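Local coordinates for protein DspB (Aggregatibacter actinomycetemcomitans, PDB 1YHT) that acts as a biofilm-releasing glycoside hydrolase of family 20, probably removing beta-linked N-acetylhexosamine units from matrix polysaccharide, at residues Leu111-Asp116 / Asp173-Phe178; Lys212-Asn217 / Asn231-Tyr236; Asn223-Ile228 / Lys265-Leu270. All blocks are in the same frame, centred on the assembly; numbering follows the deposited sequence.

How the interactions relate
The three contacts follow one another round the parallel barrel of this family 20 hydrolase. Interaction 1 joins strands 110-117 and 177-181, and closes before interaction 2 pairs strand 212-216, the neighbour of 177-181, with strand 233-236. Their centres are about 12 Å apart, linked inside the barrel by a probable E114-W216 hydrogen bond; W216 lies at the C-terminal strand end, where TIM barrels carry their active sites. Interaction 3 alternates with interaction 2 along the chain: segment 223-228 lies in the loop connecting the latter's strands and meets the segment leading into strand 269-271, which pairs with 233-236. Those centres lie about 9 Å apart; interaction 3, about 21 Å from interaction 1, is remote packing.

Interaction 1 of 3, residues Leu111-Asp116 / Asp173-Phe178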
loop_
_atom_site.group_PDB
_atom_site.type_symbol
_atom_site.label_atom_id
_atom_site.label_comp_id
_atom_site.label_asym_id
_atom_site.label_seq_id
_atom_site.Cartn_x
_atom_site.Cartn_y
_atom_site.Cartn_z
ATOM N N LEU A 111 5.179 -9.473 6.477
ATOM C CA LEU A 111 4.996 -8.008 6.510
ATOM C C LEU A 111 5.528 -7.442 5.198
ATOM O O LEU A 111 6.677 -7.680 4.839
ATOM C CB LEU A 111 5.752 -7.429 7.679
ATOM C CG LEU A 111 5.320 -7.975 9.071
ATOM C CD1 LEU A 111 6.068 -7.279 10.246
ATOM C CD2 LEU A 111 3.830 -7.790 9.260
ATOM N N ILE A 112 4.694 -6.710 4.475
ATOM C CA ILE A 112 5.110 -6.098 3.246
ATOM C C ILE A 112 5.085 -4.579 3.466
ATOM O O ILE A 112 4.025 -3.963 3.436
ATOM C CB ILE A 112 4.247 -6.522 2.046
ATOM C CG1 ILE A 112 4.194 -8.053 1.958
ATOM C CG2 ILE A 112 4.710 -5.807 0.749
ATOM C CD1 ILE A 112 3.245 -8.651 0.898
ATOM N N PRO A 113 6.263 -3.968 3.656
ATOM C CA PRO A 113 6.249 -2.496 3.762
ATOM C C PRO A 113 5.961 -1.847 2.415
ATOM O O PRO A 113 6.396 -2.373 1.392
ATOM C CB PRO A 113 7.664 -2.157 4.270
ATOM C CG PRO A 113 8.558 -3.219 3.581
ATOM C CD PRO A 113 7.643 -4.510 3.756
ATOM N N GLU A 114 5.263 -0.700 2.431
ATOM C CA GLU A 114 5.029 0.124 1.257
ATOM C C GLU A 114 5.589 1.497 1.481
ATOM O O GLU A 114 5.074 2.268 2.314
ATOM C CB GLU A 114 3.531 0.257 0.853
ATOM C CG GLU A 114 3.357 1.019 -0.467
ATOM C CD GLU A 114 1.933 1.318 -0.902
ATOM O OE1 GLU A 114 0.964 0.746 -0.353
ATOM O OE2 GLU A 114 1.797 2.195 -1.801
ATOM N N LEU A 115 6.616 1.824 0.695
ATOM C CA LEU A 115 7.167 3.164 0.659
ATOM C C LEU A 115 6.702 3.762 -0.660
ATOM O O LEU A 115 7.281 3.506 -1.687
ATOM C CB LEU A 115 8.704 3.097 0.766
ATOM C CG LEU A 115 9.438 4.408 1.025
ATOM C CD1 LEU A 115 9.139 4.917 2.422
ATOM C CD2 LEU A 115 10.941 4.234 0.796
ATOM N N ASP A 116 5.607 4.520 -0.611
ATOM C CA ASP A 116 4.940 4.954 -1.817
ATOM C C ASP A 116 5.727 6.123 -2.460
ATOM O O ASP A 116 6.321 6.967 -1.773
ATOM C CB ASP A 116 3.473 5.337 -1.532
ATOM C CG ASP A 116 2.599 5.320 -2.772
ATOM O OD1 ASP A 116 3.147 5.281 -3.911
ATOM O OD2 ASP A 116 1.346 5.390 -2.589
ATOM N N ASP A 173 13.892 -10.025 8.112
ATOM C CA ASP A 173 13.410 -11.296 7.506
ATOM C C ASP A 173 11.900 -11.576 7.623
ATOM O O ASP A 173 11.442 -12.645 7.227
ATOM C CB ASP A 173 14.245 -12.519 8.003
ATOM C CG ASP A 173 14.006 -12.868 9.453
ATOM O OD1 ASP A 173 13.149 -12.277 10.146
ATOM O OD2 ASP A 173 14.696 -13.785 9.919
ATOM N N THR A 174 11.132 -10.622 8.153
ATOM C CA THR A 174 9.667 -10.753 8.167
ATOM C C THR A 174 9.070 -10.469 6.797
ATOM O O THR A 174 7.876 -10.699 6.587
ATOM C CB THR A 174 9.015 -9.801 9.177
ATOM O OG1 THR A 174 9.216 -8.426 8.771
ATOM C CG2 THR A 174 9.588 -10.047 10.581
ATOM N N SER A 175 9.905 -9.988 5.861
ATOM C CA SER A 175 9.448 -9.435 4.598
ATOM C C SER A 175 10.176 -10.113 3.456
ATOM O O SER A 175 11.404 -10.168 3.456
ATOM C CB SER A 175 9.698 -7.909 4.578
ATOM O OG SER A 175 9.371 -7.385 3.296
ATOM N N GLN A 176 9.422 -10.664 2.506
ATOM C CA GLN A 176 9.987 -11.150 1.238
ATOM C C GLN A 176 9.633 -10.313 0.010
ATOM O O GLN A 176 10.167 -10.557 -1.106
ATOM C CB GLN A 176 9.575 -12.611 1.031
ATOM C CG GLN A 176 10.258 -13.524 2.056
ATOM C CD GLN A 176 9.576 -13.520 3.397
ATOM O OE1 GLN A 176 8.369 -13.728 3.486
ATOM N NE2 GLN A 176 10.327 -13.258 4.441
ATOM N N HIS A 177 8.781 -9.295 0.242
ATOM C CA HIS A 177 8.337 -8.407 -0.807
ATOM C C HIS A 177 8.379 -7.002 -0.258
ATOM O O HIS A 177 8.025 -6.792 0.912
ATOM C CB HIS A 177 6.888 -8.701 -1.206
ATOM C CG HIS A 177 6.665 -10.095 -1.705
ATOM N ND1 HIS A 177 6.539 -11.171 -0.853
ATOM C CD2 HIS A 177 6.553 -10.588 -2.957
ATOM C CE1 HIS A 177 6.365 -12.274 -1.565
ATOM N NE2 HIS A 177 6.382 -11.952 -2.850
ATOM N N PHE A 178 8.675 -6.047 -1.123
ATOM C CA PHE A 178 8.651 -4.626 -0.757
ATOM C C PHE A 178 7.785 -3.930 -1.785
ATOM O O PHE A 178 7.988 -4.094 -2.987
ATOM C CB PHE A 178 10.106 -4.116 -0.766
ATOM C CG PHE A 178 10.296 -2.710 -0.287
ATOM C CD1 PHE A 178 11.020 -2.451 0.881
ATOM C CD2 PHE A 178 9.860 -1.666 -1.023
ATOM C CE1 PHE A 178 11.258 -1.146 1.316
ATOM C CE2 PHE A 178 10.089 -0.332 -0.606
ATOM C CZ PHE A 178 10.784 -0.085 0.585
#
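L111 and T174 are tied by a backbone hydrogen bond, in which L111 N donates to T174 O at 3.0 Å in a fairly straight line (164° at the hydrogen). The carbonyl of L111 faces the next residue of the other segment, S175: a CA-H...O contact runs from S175 CA to L111 O at 3.3 Å. S175 OG, anti to its backbone N (chi1 174°), lies 3.1 Å from L111 O, with P113 CD beside it at 3.4 Å.

Apolar contact centres on F178. P113 and F178 cross at about a right angle, the proline CG resting 3.7 Å from F178 CD1, and at the far end of the ring F178 CZ meets L115 CB at 3.8 Å.

Other van der Waals contacts involve oxygens. P113 O stands over one face of the F178 ring, offset toward its rim. I112 turns its CG2 methyl against the backbone, 3.5 Å from H177 O. L111 CD1 lies 3.7 Å from T174 OG1, whose hydrogen bond goes to F171 O at the end of helix 154-171.

The segments run in roughly the same direction and bring together two neighbouring strands of the TIM barrel. P113, L115 and F178 also touch helix 154-171 on the outside of the wall, whereas E114 points away from this contact and binds H51 and H53 of the barrel interior. H177 ND1 is held by E110. The settled bond where strand 110-117 meets the turn before strand 177-181, with the carbonyl contacts at L111, fixes the approach, while P113 and L115 against F178 add buried apolar contact.

Interaction 2 of 3, residues Lys212-Asn217 / Asn231-Tyr236; sequences KTRMWN and NIEITY
R214 and E233 form a side-on salt bridge: NE and NH2 of the arginine both donate to E233 OE1, each at 2.9 Å, and the guanidinium and carboxylate planes lie 24° apart. NE meets the anti lone pair of OE1, while NH2 arrives nearly along the C-O axis. A bend at chi2 (-103°) sets R214 CD beside E233 CB. The other oxygen, E233 OE2, accepts from a water that also accepts from K212 NZ at 3.0 Å.

On the same face, T235 OG1 sits 3.1 Å from W216 CE3, over one face of the indole toward its rim; that hydroxyl is bonded to H179. W216 NE1 turns to E114, and an acetic acid molecule, probably from the crystallisation liquor, lies about 3 Å from the W216 side chain (nearest atoms). These residues face the interior of a TIM barrel, W216 at the C-terminal end of its strand, where such barrels carry their active sites. The strands pair in parallel: E233 N bonds T213 O at 2.8 Å and M215 N bonds E233 O.

On the outward face M215 CB packs against I232 CG2 at 3.7 Å; both residues also touch helix 192-208. At N217, the amide stacks on the ring of Y236, planes 13° apart, with N217 ND2 3.4 Å from Y236 CZ. S238 O and W237 N hold the two ends of that amide, and Y236 OH is bonded to V257 O.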
loop_
_atom_site.group_PDB
_atom_site.type_symbol
_atom_site.label_atom_id
_atom_site.label_comp_id
_atom_site.label_asym_id
_atom_site.label_seq_id
_atom_site.Cartn_x
_atom_site.Cartn_y
_atom_site.Cartn_z
ATOM N N LYS A 212 11.546 -9.357 -3.577
ATOM C CA LYS A 212 10.630 -9.142 -4.674
ATOM C C LYS A 212 9.908 -7.811 -4.518
ATOM O O LYS A 212 9.812 -7.250 -3.425
ATOM C CB LYS A 212 9.630 -10.284 -4.759
ATOM C CG LYS A 212 10.283 -11.591 -5.121
ATOM C CD LYS A 212 9.361 -12.701 -4.677
ATOM C CE LYS A 212 9.810 -14.033 -5.071
ATOM N NZ LYS A 212 8.923 -15.049 -4.437
ATOM N N THR A 213 9.437 -7.300 -5.644
ATOM C CA THR A 213 8.785 -6.005 -5.739
ATOM C C THR A 213 7.273 -6.174 -5.936
ATOM O O THR A 213 6.811 -6.977 -6.752
ATOM C CB THR A 213 9.396 -5.218 -6.965
ATOM O OG1 THR A 213 10.824 -5.143 -6.842
ATOM C CG2 THR A 213 8.793 -3.840 -7.123
ATOM N N ARG A 214 6.518 -5.406 -5.168
ATOM C CA ARG A 214 5.099 -5.198 -5.393
ATOM C C ARG A 214 4.877 -3.747 -5.836
ATOM O O ARG A 214 5.599 -2.809 -5.438
ATOM C CB ARG A 214 4.269 -5.568 -4.150
ATOM C CG ARG A 214 4.262 -7.047 -3.861
ATOM C CD ARG A 214 2.963 -7.769 -4.284
ATOM N NE ARG A 214 3.136 -9.220 -4.215
ATOM C CZ ARG A 214 2.821 -10.008 -3.181
ATOM N NH1 ARG A 214 2.206 -9.527 -2.100
ATOM N NH2 ARG A 214 3.126 -11.311 -3.231
ATOM N N MET A 215 3.874 -3.574 -6.692
ATOM C CA MET A 215 3.561 -2.275 -7.259
ATOM C C MET A 215 2.098 -2.132 -7.661
ATOM O O MET A 215 1.521 -3.075 -8.164
ATOM C CB MET A 215 4.449 -2.075 -8.503
ATOM C CG MET A 215 4.445 -0.696 -8.979
ATOM S SD MET A 215 5.549 -0.527 -10.439
ATOM C CE MET A 215 4.480 -1.236 -11.644
ATOM N N TRP A 216 1.518 -0.931 -7.462
ATOM C CA TRP A 216 0.161 -0.612 -7.881
ATOM C C TRP A 216 0.097 -0.640 -9.433
ATOM O O TRP A 216 1.121 -0.433 -10.097
ATOM C CB TRP A 216 -0.290 0.765 -7.328
ATOM C CG TRP A 216 -0.396 0.868 -5.828
ATOM C CD1 TRP A 216 0.335 1.667 -5.004
ATOM C CD2 TRP A 216 -1.296 0.140 -4.980
ATOM N NE1 TRP A 216 -0.063 1.492 -3.692
ATOM C CE2 TRP A 216 -1.055 0.562 -3.652
ATOM C CE3 TRP A 216 -2.337 -0.767 -5.226
ATOM C CZ2 TRP A 216 -1.784 0.077 -2.564
ATOM C CZ3 TRP A 216 -3.058 -1.237 -4.180
ATOM C CH2 TRP A 216 -2.773 -0.821 -2.831
ATOM N N ASN A 217 -1.075 -0.917 -10.013
ATOM C CA ASN A 217 -1.149 -1.056 -11.501
ATOM C C ASN A 217 -1.180 0.226 -12.331
ATOM O O ASN A 217 -1.167 0.155 -13.533
ATOM C CB ASN A 217 -2.344 -1.913 -11.919
ATOM C CG ASN A 217 -3.651 -1.268 -11.596
ATOM O OD1 ASN A 217 -4.053 -1.223 -10.441
ATOM N ND2 ASN A 217 -4.328 -0.732 -12.617
ATOM N N ASN A 231 9.234 -9.646 -13.376
ATOM C CA ASN A 231 9.128 -10.186 -12.031
ATOM C C ASN A 231 8.399 -9.252 -11.030
ATOM O O ASN A 231 8.091 -9.661 -9.894
ATOM C CB ASN A 231 10.507 -10.541 -11.460
ATOM C CG ASN A 231 11.143 -11.762 -12.142
ATOM O OD1 ASN A 231 12.384 -11.858 -12.224
ATOM N ND2 ASN A 231 10.324 -12.687 -12.612
ATOM N N ILE A 232 8.138 -8.017 -11.431
ATOM C CA ILE A 232 7.457 -7.103 -10.503
ATOM C C ILE A 232 6.046 -7.640 -10.364
ATOM O O ILE A 232 5.423 -8.086 -11.369
ATOM C CB ILE A 232 7.416 -5.664 -10.998
ATOM C CG1 ILE A 232 8.823 -5.064 -10.993
ATOM C CG2 ILE A 232 6.442 -4.808 -10.085
ATOM C CD1 ILE A 232 8.918 -3.685 -11.766
ATOM N N GLU A 233 5.566 -7.671 -9.122
ATOM C CA GLU A 233 4.262 -8.254 -8.821
ATOM C C GLU A 233 3.241 -7.148 -8.633
ATOM O O GLU A 233 3.520 -6.164 -7.958
ATOM C CB GLU A 233 4.342 -9.189 -7.605
ATOM C CG GLU A 233 5.406 -10.296 -7.763
ATOM C CD GLU A 233 5.519 -11.269 -6.606
ATOM O OE1 GLU A 233 4.822 -11.101 -5.582
ATOM O OE2 GLU A 233 6.340 -12.219 -6.706
ATOM N N ILE A 234 2.085 -7.285 -9.285
ATOM C CA ILE A 234 1.134 -6.198 -9.373
ATOM C C ILE A 234 -0.030 -6.332 -8.379
ATOM O O ILE A 234 -0.683 -7.404 -8.304
ATOM C CB ILE A 234 0.569 -6.066 -10.783
ATOM C CG1 ILE A 234 1.712 -5.997 -11.861
ATOM C CG2 ILE A 234 -0.394 -4.886 -10.846
ATOM C CD1 ILE A 234 2.871 -5.147 -11.478
ATOM N N THR A 235 -0.268 -5.252 -7.630
ATOM C CA THR A 235 -1.478 -5.096 -6.807
ATOM C C THR A 235 -2.498 -4.248 -7.568
ATOM O O THR A 235 -2.393 -3.018 -7.629
ATOM C CB THR A 235 -1.131 -4.523 -5.356
ATOM O OG1 THR A 235 -0.455 -3.257 -5.423
ATOM C CG2 THR A 235 -0.247 -5.470 -4.667
ATOM N N TYR A 236 -3.458 -4.935 -8.202
ATOM C CA TYR A 236 -4.368 -4.366 -9.210
ATOM C C TYR A 236 -5.670 -3.915 -8.586
ATOM O O TYR A 236 -6.537 -4.756 -8.244
ATOM C CB TYR A 236 -4.680 -5.395 -10.340
ATOM C CG TYR A 236 -5.145 -4.728 -11.622
ATOM C CD1 TYR A 236 -4.301 -4.636 -12.739
ATOM C CD2 TYR A 236 -6.385 -4.103 -11.703
ATOM C CE1 TYR A 236 -4.697 -3.954 -13.922
ATOM C CE2 TYR A 236 -6.792 -3.450 -12.857
ATOM C CZ TYR A 236 -5.957 -3.403 -13.994
ATOM O OH TYR A 236 -6.364 -2.720 -15.165
HETATM O O HOH W 1 6.233 -13.858 -4.841
HETATM O O HOH W 2 9.905 -8.718 -8.054
#

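Interaction 3 of 3, residues Asn223-Ile228 / Lys265-Leu270; sequences NTFEQI and KGFTVL
F225 and F267 meet obliquely, F225 CD1 lying 4.2 Å from F267 CE2, and each ring has a further partner across the contact. I228 comes to the edge of F267, near the ring plane, its CG2 methyl 3.8 Å from F267 CE1, the two side chains crossing at about a right angle. K265 approaches F225 through its aliphatic part, K265 CG lying 3.8 Å from F225 CE1. Bends at chi2 (-76°) and chi3 (-93°) carry CD and then CE of the lysine round to E226, where K265 CE touches E226 CG at 3.7 Å. The charged ends stay beyond salt-bridge distance, K265 NZ being 4.2 Å from E226 OE2.

Within the loop, E226 CG also covers one face of F225, toward the rim. The turn that presents these side chains is held by Q227 N bonding T224 O and I228 N bonding F225 O at 3.1 Å. On the opposing segment, a Schellman motif ends helix 259-264 at G266, which has positive phi (97°), a conformation in which a side chain would crowd the preceding carbonyl; the chain then swings F267 toward the loop.

Farther out, L262 of helix 259-264 touches both phenylalanines, and I196 of helix 192-208 backs I228. N192 and N200 of that helix bond T224 OG1 and Q227 O. With no hydrogen bond across the contact, cohesion between the loop and the approach to strand 269-271 rests on van der Waals contact, to which the opposite charges of E226 and K265 probably add a modest, solvent-screened attraction.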
loop_
_atom_site.group_PDB
_atom_site.type_symbol
_atom_site.label_atom_id
_atom_site.label_comp_id
_atom_site.label_asym_id
_atom_site.label_seq_id
_atom_site.Cartn_x
_atom_site.Cartn_y
_atom_site.Cartn_z
ATOM N N ASN A 223 1.320 1.007 -24.160
ATOM C CA ASN A 223 2.471 1.546 -24.884
ATOM C C ASN A 223 3.807 1.117 -24.368
ATOM O O ASN A 223 4.758 1.058 -25.152
ATOM C CB ASN A 223 2.496 3.084 -24.850
ATOM C CG ASN A 223 1.583 3.693 -25.853
ATOM O OD1 ASN A 223 1.004 2.989 -26.692
ATOM N ND2 ASN A 223 1.407 5.007 -25.760
ATOM N N THR A 224 3.888 0.834 -23.067
ATOM C CA THR A 224 5.184 0.669 -22.376
ATOM C C THR A 224 5.296 -0.543 -21.423
ATOM O O THR A 224 6.372 -0.859 -20.980
ATOM C CB THR A 224 5.507 1.926 -21.549
ATOM O OG1 THR A 224 4.492 2.150 -20.562
ATOM C CG2 THR A 224 5.663 3.191 -22.423
ATOM N N PHE A 225 4.193 -1.193 -21.067
ATOM C CA PHE A 225 4.270 -2.182 -19.981
ATOM C C PHE A 225 5.186 -3.354 -20.250
ATOM O O PHE A 225 5.687 -3.941 -19.331
ATOM C CB PHE A 225 2.894 -2.665 -19.505
ATOM C CG PHE A 225 2.317 -3.771 -20.313
ATOM C CD1 PHE A 225 2.103 -5.026 -19.735
ATOM C CD2 PHE A 225 1.955 -3.569 -21.643
ATOM C CE1 PHE A 225 1.526 -6.071 -20.479
ATOM C CE2 PHE A 225 1.377 -4.604 -22.395
ATOM C CZ PHE A 225 1.161 -5.856 -21.811
ATOM N N GLU A 226 5.411 -3.687 -21.514
ATOM C CA GLU A 226 6.279 -4.765 -21.865
ATOM C C GLU A 226 7.739 -4.446 -21.558
ATOM O O GLU A 226 8.540 -5.355 -21.593
ATOM C CB GLU A 226 6.099 -5.138 -23.338
ATOM C CG GLU A 226 4.654 -5.501 -23.702
ATOM C CD GLU A 226 4.407 -5.622 -25.193
ATOM O OE1 GLU A 226 4.317 -4.585 -25.908
ATOM O OE2 GLU A 226 4.335 -6.775 -25.643
ATOM N N GLN A 227 8.070 -3.192 -21.207
ATOM C CA GLN A 227 9.433 -2.803 -20.770
ATOM C C GLN A 227 9.680 -3.008 -19.260
ATOM O O GLN A 227 10.783 -2.905 -18.777
ATOM C CB GLN A 227 9.666 -1.316 -21.081
ATOM C CG GLN A 227 9.582 -0.961 -22.564
ATOM C CD GLN A 227 9.418 0.527 -22.820
ATOM O OE1 GLN A 227 10.099 1.334 -22.218
ATOM N NE2 GLN A 227 8.482 0.891 -23.694
ATOM N N ILE A 228 8.621 -3.303 -18.525
ATOM C CA ILE A 228 8.672 -3.469 -17.063
ATOM C C ILE A 228 9.272 -4.814 -16.762
ATOM O O ILE A 228 8.996 -5.774 -17.477
ATOM C CB ILE A 228 7.189 -3.368 -16.478
ATOM C CG1 ILE A 228 6.828 -1.916 -16.293
ATOM C CG2 ILE A 228 7.009 -4.115 -15.183
ATOM C CD1 ILE A 228 7.408 -1.304 -14.997
ATOM N N LYS A 265 0.420 -11.919 -20.216
ATOM C CA LYS A 265 1.848 -11.710 -20.294
ATOM C C LYS A 265 2.661 -12.408 -19.209
ATOM O O LYS A 265 3.853 -12.330 -19.226
ATOM C CB LYS A 265 2.198 -10.220 -20.328
ATOM C CG LYS A 265 2.196 -9.613 -21.745
ATOM C CD LYS A 265 3.454 -10.002 -22.556
ATOM C CE LYS A 265 4.540 -8.917 -22.397
ATOM N NZ LYS A 265 5.947 -9.301 -22.724
ATOM N N GLY A 266 2.051 -13.100 -18.274
ATOM C CA GLY A 266 2.836 -13.819 -17.278
ATOM C C GLY A 266 3.059 -13.134 -15.934
ATOM O O GLY A 266 3.780 -13.661 -15.089
ATOM N N PHE A 267 2.449 -11.975 -15.716
ATOM C CA PHE A 267 2.647 -11.261 -14.466
ATOM C C PHE A 267 1.966 -11.950 -13.323
ATOM O O PHE A 267 0.845 -12.449 -13.450
ATOM C CB PHE A 267 2.134 -9.813 -14.554
ATOM C CG PHE A 267 3.085 -8.890 -15.263
ATOM C CD1 PHE A 267 4.043 -8.192 -14.569
ATOM C CD2 PHE A 267 3.031 -8.752 -16.642
ATOM C CE1 PHE A 267 4.941 -7.358 -15.232
ATOM C CE2 PHE A 267 3.916 -7.910 -17.330
ATOM C CZ PHE A 267 4.860 -7.201 -16.642
ATOM N N THR A 268 2.643 -11.903 -12.167
ATOM C CA THR A 268 1.987 -12.115 -10.892
ATOM C C THR A 268 1.086 -10.933 -10.604
ATOM O O THR A 268 1.531 -9.791 -10.585
ATOM C CB THR A 268 3.036 -12.270 -9.801
ATOM O OG1 THR A 268 3.835 -13.404 -10.132
ATOM C CG2 THR A 268 2.426 -12.466 -8.450
ATOM N N VAL A 269 -0.203 -11.201 -10.410
ATOM C CA VAL A 269 -1.135 -10.140 -10.114
ATOM C C VAL A 269 -2.032 -10.551 -8.936
ATOM O O VAL A 269 -2.676 -11.614 -8.972
ATOM C CB VAL A 269 -2.012 -9.790 -11.319
ATOM C CG1 VAL A 269 -2.863 -8.566 -10.980
ATOM C CG2 VAL A 269 -1.148 -9.533 -12.614
ATOM N N LEU A 270 -2.123 -9.661 -7.949
ATOM C CA LEU A 270 -3.089 -9.775 -6.845
ATOM C C LEU A 270 -4.232 -8.810 -7.085
ATOM O O LEU A 270 -4.014 -7.665 -7.502
ATOM C CB LEU A 270 -2.446 -9.471 -5.477
ATOM C CG LEU A 270 -1.442 -10.485 -4.941
ATOM C CD1 LEU A 270 -0.081 -10.368 -5.687
ATOM C CD2 LEU A 270 -1.243 -10.316 -3.438
#